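Local coordinates for metallocarboxypeptidase (Trypanosoma cruzi, PDB 3DWC), which probably removes single amino acids, other than proline, from the C-terminal ends of peptides as a metal-dependent carboxypeptidase of the M32 family, at residues Y6-E10 and N83-M87; L129-K133 and A379-P383; K465-H469 and L478-A482. All coordinates share one frame; numbering follows the deposited sequence.

Interaction 1 (Y6-E10 and N83-M87); sequences YKELE and NLREM
Two helices of the largely helical M32 carboxypeptidase fold, 3-32 and 78-95, meet here through a short chain of hydrogen bonds flanked by an apolar patch, and Tyr6 takes part in both. The short axes of 6-10 and 83-87 stay 11.1 Å apart at their closest and are inclined at 60°, a spacing that side chains must bridge. Tyr6 CG lies anti to the backbone N (chi1 168°), which swings the ring along its own helix until the phenol reaches Asn83. There Asn83 ND2 donates to Tyr6 OH over 3.0 Å, in an almost straight bond (170°) that stays in the amide plane, while the ring stands nearly perpendicular to that amide. The hydroxyl in turn donates a hydrogen bond to Glu10 OE2, one turn further on; the modelled separation of Tyr6 OH and Glu10 OE2, 2.5 Å, is very short. The other carboxylate oxygen, Glu10 OE1, forms a salt bridge with Lys7 NZ, approached on its syn side but well out of the carboxylate plane. Asn83 ND2 also donates to Gln286 OE1, and OD1 accepts from the backbone N of Val288.

Beside these bonds Met87 reaches across with its chain extended beyond CG. Its sulfur rests 3.6 Å from Leu9 CB, and CE lies 3.5 Å from the backbone N of Glu10. The same SD makes an oblique Met-aromatic contact with the Tyr6 ring, 5.2 Å from the ring centroid. On the side facing helix 60-71, Leu9 CD1 meets Leu84 CD1 at 4.0 Å, and Leu65 and Ile66 of that helix also pack on Leu9. Accepting from Asn83 and donating to Glu10 roughly at right angles, the buried hydroxyl should have its O-H direction fixed, and nearby Lys7 probably helps keep Glu10 ionised.

Interaction 2 (L129-K133 and A379-P383); sequences LPTLK and AEEVP
Ala379 faces all three of the side chains that 129-133 turns to this contact, its methyl pointing into the helix surface. Leu129 CD1 lies 3.6 Å from Ala379 CB, and Lys133 CG approaches the same methyl from the following turn, at 3.8 Å. Leu132 CD1 also lies beside it, but its modelled position is doubtful. Leu129 reaches this place because its CG is anti to the backbone N (chi1 180°), and its CD1 extends on to the peptide N of Glu380, 3.7 Å away.

Glu380 then runs along the outer margin of the contact. Its chain bends at CB-CG (chi2 77°), bringing the carboxylate back over the aliphatic part of Lys133, where OE1 lies 3.3 Å from Lys133 CE. The ammonium itself is turned aside: Lys133 NZ remains 4.5 Å from Glu380 OE1, too far for a salt bridge, so the attraction between the opposite charges is probably modest at this exposed site.

Val382 closes the row from the buried side, CG2 at 4.3 Å from Leu132 CD1; Leu132 also packs on Trp412 and Val382 on Cys406. The arrangement is plain helix-to-turn packing: the residues leading into helix 382-394 set the methyl of Ala379 among side chains from successive turns of helix 125-147.

Interaction 3 (K465-H469 and L478-A482); sequences KIWQH and LLRQA. With SO4 (sulfate ion), chain S.
Lys465 NZ is held by two partners: it donates to Ala482 O at 2.7 Å, tilted 20° from the carbonyl plane, and forms a salt bridge with Glu440 OE2 of helix 421-441. The lysine chain runs extended as far as CE and then bends (chi4 -58°), which brings NZ back to the carbonyl oxygen. At the other end of this side chain Lys465 CB rests on Ala482 CB, 3.7 Å away.

A water joins the two backbones, donating hydrogen bonds to Lys465 O at 2.7 Å and, more loosely, to Leu478 O at 3.3 Å, and accepting from Gln481 NE2. Ile466 CD1 touches both Leu478 CG and Ala482 CB, each at 4.1 Å, as the isoleucine crosses Leu478 at about a right angle. Leu478 CD1 fits against His469 CB at 3.7 Å. On the far side of helix 475-483, Arg480 NH2 binds O2 of a sulfate, probably from the crystallisation liquor, which also accepts from Thr486 N.

Helix 456-467 thus meets helix 475-483 through backbone carbonyls as well as methyl groups, and the negative charge of Glu440 probably favours a protonated Lys465 as donor to Ala482 O.

From the N terminus, interaction 1 comes first, bringing helix 78-95 back to helix 3-32 across a loop of 72 mostly helical residues. Interaction 2 then spans 245 residues, joining helix 125-147 to the start of helix 382-394, so that the metal-binding helices 259-276 and 294-309 lie within its loop. Interaction 3 closes a short connection of eight residues between helices 456-467 and 475-483. The three loops follow in series, neither nesting nor crossing. In space 6-10/83-87 and 465-469/478-482 are neighbours, nearest atoms about 7 Å apart, whereas interaction 2 is about 30 Å from either and lies across the chain's centre from interaction 3.

Interaction 1 (Y6-E10 and N83-M87)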
loop_
_atom_site.group_PDB
_atom_site.type_symbol
_atom_site.label_atom_id
_atom_site.label_comp_id
_atom_site.label_asym_id
_atom_site.label_seq_id
_atom_site.Cartn_x
_atom_site.Cartn_y
_atom_site.Cartn_z
ATOM N N TYR B 6 -21.616 -25.253 6.820
ATOM C CA TYR B 6 -21.390 -24.470 5.606
ATOM C C TYR B 6 -21.235 -22.973 5.934
ATOM O O TYR B 6 -20.243 -22.337 5.516
ATOM C CB TYR B 6 -22.478 -24.695 4.533
ATOM C CG TYR B 6 -22.372 -23.647 3.430
ATOM C CD1 TYR B 6 -21.406 -23.735 2.443
ATOM C CD2 TYR B 6 -23.174 -22.529 3.443
ATOM C CE1 TYR B 6 -21.276 -22.747 1.473
ATOM C CE2 TYR B 6 -23.046 -21.543 2.492
ATOM C CZ TYR B 6 -22.104 -21.647 1.512
ATOM O OH TYR B 6 -22.015 -20.623 0.574
ATOM N N LYS B 7 -22.177 -22.420 6.706
ATOM C CA LYS B 7 -22.087 -21.023 7.135
ATOM C C LYS B 7 -20.829 -20.735 7.996
ATOM O O LYS B 7 -20.233 -19.642 7.919
ATOM C CB LYS B 7 -23.360 -20.594 7.868
ATOM C CG LYS B 7 -24.556 -20.342 6.929
ATOM C CD LYS B 7 -24.470 -18.927 6.329
ATOM C CE LYS B 7 -25.302 -18.776 5.074
ATOM N NZ LYS B 7 -25.272 -17.357 4.580
ATOM N N GLU B 8 -20.428 -21.712 8.801
ATOM C CA GLU B 8 -19.186 -21.583 9.546
ATOM C C GLU B 8 -18.000 -21.514 8.587
ATOM O O GLU B 8 -17.120 -20.706 8.776
ATOM C CB GLU B 8 -19.024 -22.731 10.533
ATOM C CG GLU B 8 -17.666 -22.764 11.247
ATOM C CD GLU B 8 -17.485 -21.634 12.246
ATOM O OE1 GLU B 8 -16.323 -21.154 12.395
ATOM O OE2 GLU B 8 -18.505 -21.227 12.865
ATOM N N LEU B 9 -17.992 -22.349 7.549
ATOM C CA LEU B 9 -17.003 -22.223 6.493
ATOM C C LEU B 9 -17.041 -20.851 5.829
ATOM O O LEU B 9 -16.006 -20.278 5.528
ATOM C CB LEU B 9 -17.132 -23.331 5.454
ATOM C CG LEU B 9 -16.574 -24.692 5.915
ATOM C CD1 LEU B 9 -17.294 -25.841 5.221
ATOM C CD2 LEU B 9 -15.073 -24.809 5.707
ATOM N N GLU B 10 -18.225 -20.330 5.574
ATOM C CA GLU B 10 -18.321 -19.046 4.916
ATOM C C GLU B 10 -17.565 -18.012 5.719
ATOM O O GLU B 10 -16.835 -17.210 5.169
ATOM C CB GLU B 10 -19.771 -18.612 4.737
ATOM C CG GLU B 10 -20.453 -19.229 3.527
ATOM C CD GLU B 10 -21.693 -18.445 3.079
ATOM O OE1 GLU B 10 -22.261 -17.727 3.914
ATOM O OE2 GLU B 10 -22.099 -18.542 1.896
ATOM N N ASN B 83 -20.217 -22.901 -4.069
ATOM C CA ASN B 83 -19.240 -22.260 -3.182
ATOM C C ASN B 83 -18.578 -23.346 -2.351
ATOM O O ASN B 83 -17.354 -23.328 -2.190
ATOM C CB ASN B 83 -19.909 -21.172 -2.342
ATOM C CG ASN B 83 -18.928 -20.291 -1.599
ATOM O OD1 ASN B 83 -17.861 -19.926 -2.118
ATOM N ND2 ASN B 83 -19.295 -19.923 -0.368
ATOM N N LEU B 84 -19.360 -24.339 -1.891
ATOM C CA LEU B 84 -18.767 -25.432 -1.111
ATOM C C LEU B 84 -17.743 -26.217 -1.942
ATOM O O LEU B 84 -16.696 -26.615 -1.437
ATOM C CB LEU B 84 -19.843 -26.369 -0.544
ATOM C CG LEU B 84 -19.405 -27.502 0.393
ATOM C CD1 LEU B 84 -18.543 -27.007 1.558
ATOM C CD2 LEU B 84 -20.641 -28.277 0.907
ATOM N N ARG B 85 -18.056 -26.442 -3.222
ATOM C CA ARG B 85 -17.081 -27.016 -4.179
ATOM C C ARG B 85 -15.791 -26.178 -4.265
ATOM O O ARG B 85 -14.690 -26.716 -4.267
ATOM C CB ARG B 85 -17.699 -27.119 -5.579
ATOM C CG ARG B 85 -16.852 -27.863 -6.605
ATOM C CD ARG B 85 -17.454 -27.734 -8.007
ATOM N NE ARG B 85 -17.502 -26.336 -8.428
ATOM C CZ ARG B 85 -18.460 -25.778 -9.168
ATOM N NH1 ARG B 85 -19.495 -26.472 -9.592
ATOM N NH2 ARG B 85 -18.371 -24.492 -9.469
ATOM N N GLU B 86 -15.937 -24.858 -4.347
ATOM C CA GLU B 86 -14.772 -24.010 -4.487
ATOM C C GLU B 86 -13.978 -23.954 -3.179
ATOM O O GLU B 86 -12.756 -23.863 -3.214
ATOM C CB GLU B 86 -15.157 -22.643 -5.018
ATOM C CG GLU B 86 -15.761 -22.710 -6.383
ATOM C CD GLU B 86 -14.896 -23.454 -7.408
ATOM O OE1 GLU B 86 -13.678 -23.228 -7.434
ATOM O OE2 GLU B 86 -15.456 -24.232 -8.205
ATOM N N MET B 87 -14.668 -24.044 -2.037
ATOM C CA MET B 87 -14.003 -24.135 -0.741
ATOM C C MET B 87 -13.124 -25.372 -0.623
ATOM O O MET B 87 -12.004 -25.286 -0.160
ATOM C CB MET B 87 -15.039 -24.193 0.399
ATOM C CG MET B 87 -15.786 -22.910 0.664
ATOM S SD MET B 87 -17.113 -23.166 1.845
ATOM C CE MET B 87 -17.466 -21.441 2.292
#

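Interaction 2 (L129-K133 and A379-P383)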
loop_
_atom_site.group_PDB
_atom_site.type_symbol
_atom_site.label_atom_id
_atom_site.label_comp_id
_atom_site.label_asym_id
_atom_site.label_seq_id
_atom_site.Cartn_x
_atom_site.Cartn_y
_atom_site.Cartn_z
ATOM N N LEU B 129 22.038 -26.217 -15.009
ATOM C CA LEU B 129 21.565 -27.605 -15.137
ATOM C C LEU B 129 21.402 -28.397 -13.844
ATOM O O LEU B 129 20.460 -29.179 -13.738
ATOM C CB LEU B 129 22.463 -28.391 -16.102
ATOM C CG LEU B 129 22.129 -29.866 -16.359
ATOM C CD1 LEU B 129 20.684 -30.045 -16.849
ATOM C CD2 LEU B 129 23.117 -30.454 -17.354
ATOM N N PRO B 130 22.331 -28.239 -12.876
ATOM C CA PRO B 130 22.145 -28.975 -11.620
ATOM C C PRO B 130 20.870 -28.555 -10.891
ATOM O O PRO B 130 20.092 -29.420 -10.475
ATOM C CB PRO B 130 23.407 -28.628 -10.806
ATOM C CG PRO B 130 24.406 -28.149 -11.820
ATOM C CD PRO B 130 23.579 -27.451 -12.864
ATOM N N THR B 131 20.664 -27.241 -10.761
ATOM C CA THR B 131 19.394 -26.693 -10.264
ATOM C C THR B 131 18.212 -27.227 -11.077
ATOM O O THR B 131 17.277 -27.779 -10.516
ATOM C CB THR B 131 19.327 -25.145 -10.360
ATOM O OG1 THR B 131 20.387 -24.550 -9.604
ATOM C CG2 THR B 131 17.985 -24.640 -9.834
ATOM N N LEU B 132 18.282 -27.068 -12.399
ATOM C CA LEU B 132 17.172 -27.437 -13.286
ATOM C C LEU B 132 16.766 -28.903 -13.075
ATOM O O LEU B 132 15.577 -29.200 -12.953
ATOM C CB LEU B 132 17.527 -27.125 -14.760
ATOM C CG LEU B 132 16.469 -26.982 -15.892
ATOM C CD1 LEU B 132 16.557 -28.123 -16.878
ATOM C CD2 LEU B 132 14.984 -26.770 -15.433
ATOM N N LYS B 133 17.748 -29.801 -12.981
ATOM C CA LYS B 133 17.493 -31.211 -12.651
ATOM C C LYS B 133 16.705 -31.376 -11.355
ATOM O O LYS B 133 15.867 -32.268 -11.264
ATOM C CB LYS B 133 18.806 -32.004 -12.534
ATOM C CG LYS B 133 19.461 -32.358 -13.877
ATOM C CD LYS B 133 20.935 -32.782 -13.732
ATOM C CE LYS B 133 21.120 -34.298 -13.590
ATOM N NZ LYS B 133 20.702 -34.838 -12.258
ATOM N N ALA B 379 16.226 -32.914 -18.135
ATOM C CA ALA B 379 16.788 -31.566 -18.100
ATOM C C ALA B 379 17.938 -31.401 -19.109
ATOM O O ALA B 379 17.959 -30.445 -19.894
ATOM C CB ALA B 379 17.247 -31.231 -16.698
ATOM N N GLU B 380 18.861 -32.362 -19.086
ATOM C CA GLU B 380 20.014 -32.447 -19.999
ATOM C C GLU B 380 19.711 -32.047 -21.442
ATOM O O GLU B 380 20.526 -31.396 -22.101
ATOM C CB GLU B 380 20.540 -33.907 -20.040
ATOM C CG GLU B 380 21.510 -34.329 -18.947
ATOM C CD GLU B 380 20.853 -34.612 -17.575
ATOM O OE1 GLU B 380 21.581 -35.148 -16.700
ATOM O OE2 GLU B 380 19.646 -34.295 -17.365
ATOM N N GLU B 381 18.543 -32.471 -21.920
ATOM C CA GLU B 381 18.187 -32.434 -23.329
ATOM C C GLU B 381 17.382 -31.200 -23.732
ATOM O O GLU B 381 17.080 -31.024 -24.916
ATOM C CB GLU B 381 17.381 -33.691 -23.653
ATOM C CG GLU B 381 18.106 -34.992 -23.240
ATOM C CD GLU B 381 17.296 -36.253 -23.507
ATOM O OE1 GLU B 381 16.735 -36.813 -22.544
ATOM O OE2 GLU B 381 17.218 -36.695 -24.675
ATOM N N VAL B 382 17.033 -30.360 -22.756
ATOM C CA VAL B 382 16.145 -29.217 -23.000
ATOM C C VAL B 382 16.642 -28.313 -24.131
ATOM O O VAL B 382 15.874 -28.024 -25.053
ATOM C CB VAL B 382 15.854 -28.402 -21.712
ATOM C CG1 VAL B 382 15.131 -27.055 -22.048
ATOM C CG2 VAL B 382 15.031 -29.239 -20.740
ATOM N N PRO B 383 17.909 -27.875 -24.077
ATOM C CA PRO B 383 18.463 -27.019 -25.145
ATOM C C PRO B 383 18.351 -27.594 -26.543
ATOM O O PRO B 383 17.975 -26.880 -27.482
ATOM C CB PRO B 383 19.936 -26.887 -24.753
ATOM C CG PRO B 383 19.917 -27.036 -23.265
ATOM C CD PRO B 383 18.915 -28.112 -23.019
#

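Interaction 3 (K465-H469 and L478-A482)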
loop_
_atom_site.group_PDB
_atom_site.type_symbol
_atom_site.label_atom_id
_atom_site.label_comp_id
_atom_site.label_asym_id
_atom_site.label_seq_id
_atom_site.Cartn_x
_atom_site.Cartn_y
_atom_site.Cartn_z
ATOM N N LYS B 465 -21.941 -13.113 -20.050
ATOM C CA LYS B 465 -21.482 -14.455 -20.394
ATOM C C LYS B 465 -20.432 -15.016 -19.461
ATOM O O LYS B 465 -20.396 -16.226 -19.223
ATOM C CB LYS B 465 -20.949 -14.522 -21.841
ATOM C CG LYS B 465 -22.038 -14.392 -22.866
ATOM C CD LYS B 465 -21.473 -14.229 -24.306
ATOM C CE LYS B 465 -22.624 -14.119 -25.293
ATOM N NZ LYS B 465 -23.571 -15.319 -25.254
ATOM N N ILE B 466 -19.579 -14.143 -18.951
ATOM C CA ILE B 466 -18.437 -14.572 -18.212
ATOM C C ILE B 466 -18.379 -13.928 -16.836
ATOM O O ILE B 466 -18.399 -14.639 -15.828
ATOM C CB ILE B 466 -17.106 -14.284 -18.949
ATOM C CG1 ILE B 466 -17.110 -14.931 -20.347
ATOM C CG2 ILE B 466 -15.940 -14.762 -18.085
ATOM C CD1 ILE B 466 -17.265 -16.470 -20.334
ATOM N N TRP B 467 -18.273 -12.602 -16.783
ATOM C CA TRP B 467 -17.835 -11.960 -15.532
ATOM C C TRP B 467 -18.785 -12.223 -14.385
ATOM O O TRP B 467 -18.350 -12.504 -13.296
ATOM C CB TRP B 467 -17.512 -10.460 -15.667
ATOM C CG TRP B 467 -16.675 -10.050 -16.830
ATOM C CD1 TRP B 467 -15.746 -10.796 -17.477
ATOM C CD2 TRP B 467 -16.653 -8.764 -17.440
ATOM N NE1 TRP B 467 -15.151 -10.054 -18.480
ATOM C CE2 TRP B 467 -15.721 -8.806 -18.486
ATOM C CE3 TRP B 467 -17.374 -7.584 -17.232
ATOM C CZ2 TRP B 467 -15.475 -7.714 -19.306
ATOM C CZ3 TRP B 467 -17.151 -6.504 -18.082
ATOM C CH2 TRP B 467 -16.222 -6.582 -19.096
ATOM N N GLN B 468 -20.092 -12.209 -14.611
ATOM C CA GLN B 468 -21.034 -12.338 -13.478
ATOM C C GLN B 468 -21.068 -13.721 -12.826
ATOM O O GLN B 468 -21.560 -13.847 -11.725
ATOM C CB GLN B 468 -22.464 -12.010 -13.893
ATOM C CG GLN B 468 -23.084 -13.069 -14.830
ATOM C CD GLN B 468 -24.567 -12.837 -15.003
ATOM O OE1 GLN B 468 -25.192 -12.369 -14.075
ATOM N NE2 GLN B 468 -25.136 -13.195 -16.166
ATOM N N HIS B 469 -20.549 -14.737 -13.517
ATOM C CA HIS B 469 -20.589 -16.111 -13.025
ATOM C C HIS B 469 -19.404 -16.508 -12.093
ATOM O O HIS B 469 -19.503 -17.484 -11.332
ATOM C CB HIS B 469 -20.688 -17.047 -14.231
ATOM C CG HIS B 469 -21.913 -16.799 -15.068
ATOM N ND1 HIS B 469 -23.186 -17.002 -14.583
ATOM C CD2 HIS B 469 -22.058 -16.357 -16.342
ATOM C CE1 HIS B 469 -24.063 -16.705 -15.531
ATOM N NE2 HIS B 469 -23.403 -16.285 -16.598
ATOM N N LEU B 478 -19.481 -23.161 -18.153
ATOM C CA LEU B 478 -19.422 -21.716 -18.391
ATOM C C LEU B 478 -19.335 -21.370 -19.906
ATOM O O LEU B 478 -20.146 -20.573 -20.443
ATOM C CB LEU B 478 -18.203 -21.144 -17.623
ATOM C CG LEU B 478 -17.945 -19.663 -17.774
ATOM C CD1 LEU B 478 -18.988 -18.809 -17.042
ATOM C CD2 LEU B 478 -16.540 -19.326 -17.315
ATOM N N LEU B 479 -18.352 -21.980 -20.585
ATOM C CA LEU B 479 -18.177 -21.784 -22.042
ATOM C C LEU B 479 -19.352 -22.283 -22.890
ATOM O O LEU B 479 -19.735 -21.643 -23.890
ATOM C CB LEU B 479 -16.852 -22.396 -22.493
ATOM C CG LEU B 479 -15.619 -21.677 -21.949
ATOM C CD1 LEU B 479 -14.355 -22.203 -22.612
ATOM C CD2 LEU B 479 -15.714 -20.145 -22.153
ATOM N N ARG B 480 -19.943 -23.413 -22.496
ATOM C CA ARG B 480 -21.146 -23.919 -23.126
ATOM C C ARG B 480 -22.306 -22.951 -22.985
ATOM O O ARG B 480 -23.042 -22.666 -23.938
ATOM C CB ARG B 480 -21.577 -25.268 -22.505
ATOM C CG ARG B 480 -21.329 -26.477 -23.348
ATOM C CD ARG B 480 -22.119 -27.701 -22.857
ATOM N NE ARG B 480 -21.469 -28.328 -21.705
ATOM C CZ ARG B 480 -20.600 -29.342 -21.765
ATOM N NH1 ARG B 480 -20.064 -29.811 -20.643
ATOM N NH2 ARG B 480 -20.264 -29.907 -22.927
ATOM N N GLN B 481 -22.505 -22.454 -21.778
ATOM C CA GLN B 481 -23.613 -21.524 -21.558
ATOM C C GLN B 481 -23.382 -20.216 -22.327
ATOM O O GLN B 481 -24.303 -19.649 -22.903
ATOM C CB GLN B 481 -23.748 -21.226 -20.073
ATOM C CG GLN B 481 -25.134 -20.765 -19.689
ATOM C CD GLN B 481 -25.235 -20.453 -18.207
ATOM O OE1 GLN B 481 -25.736 -21.259 -17.432
ATOM N NE2 GLN B 481 -24.674 -19.310 -17.795
ATOM N N ALA B 482 -22.134 -19.784 -22.364
ATOM C CA ALA B 482 -21.752 -18.510 -22.928
ATOM C C ALA B 482 -21.704 -18.517 -24.441
ATOM O O ALA B 482 -21.981 -17.505 -25.069
ATOM C CB ALA B 482 -20.355 -18.082 -22.397
HETATM S S SO4 S . -19.584 -29.581 -26.289
HETATM O O1 SO4 S . -19.184 -30.564 -25.274
HETATM O O2 SO4 S . -20.481 -28.573 -25.726
HETATM O O3 SO4 S . -18.362 -29.017 -26.862
HETATM O O4 SO4 S . -20.344 -30.226 -27.361
HETATM O O HOH W 1 -22.233 -18.251 -19.414
#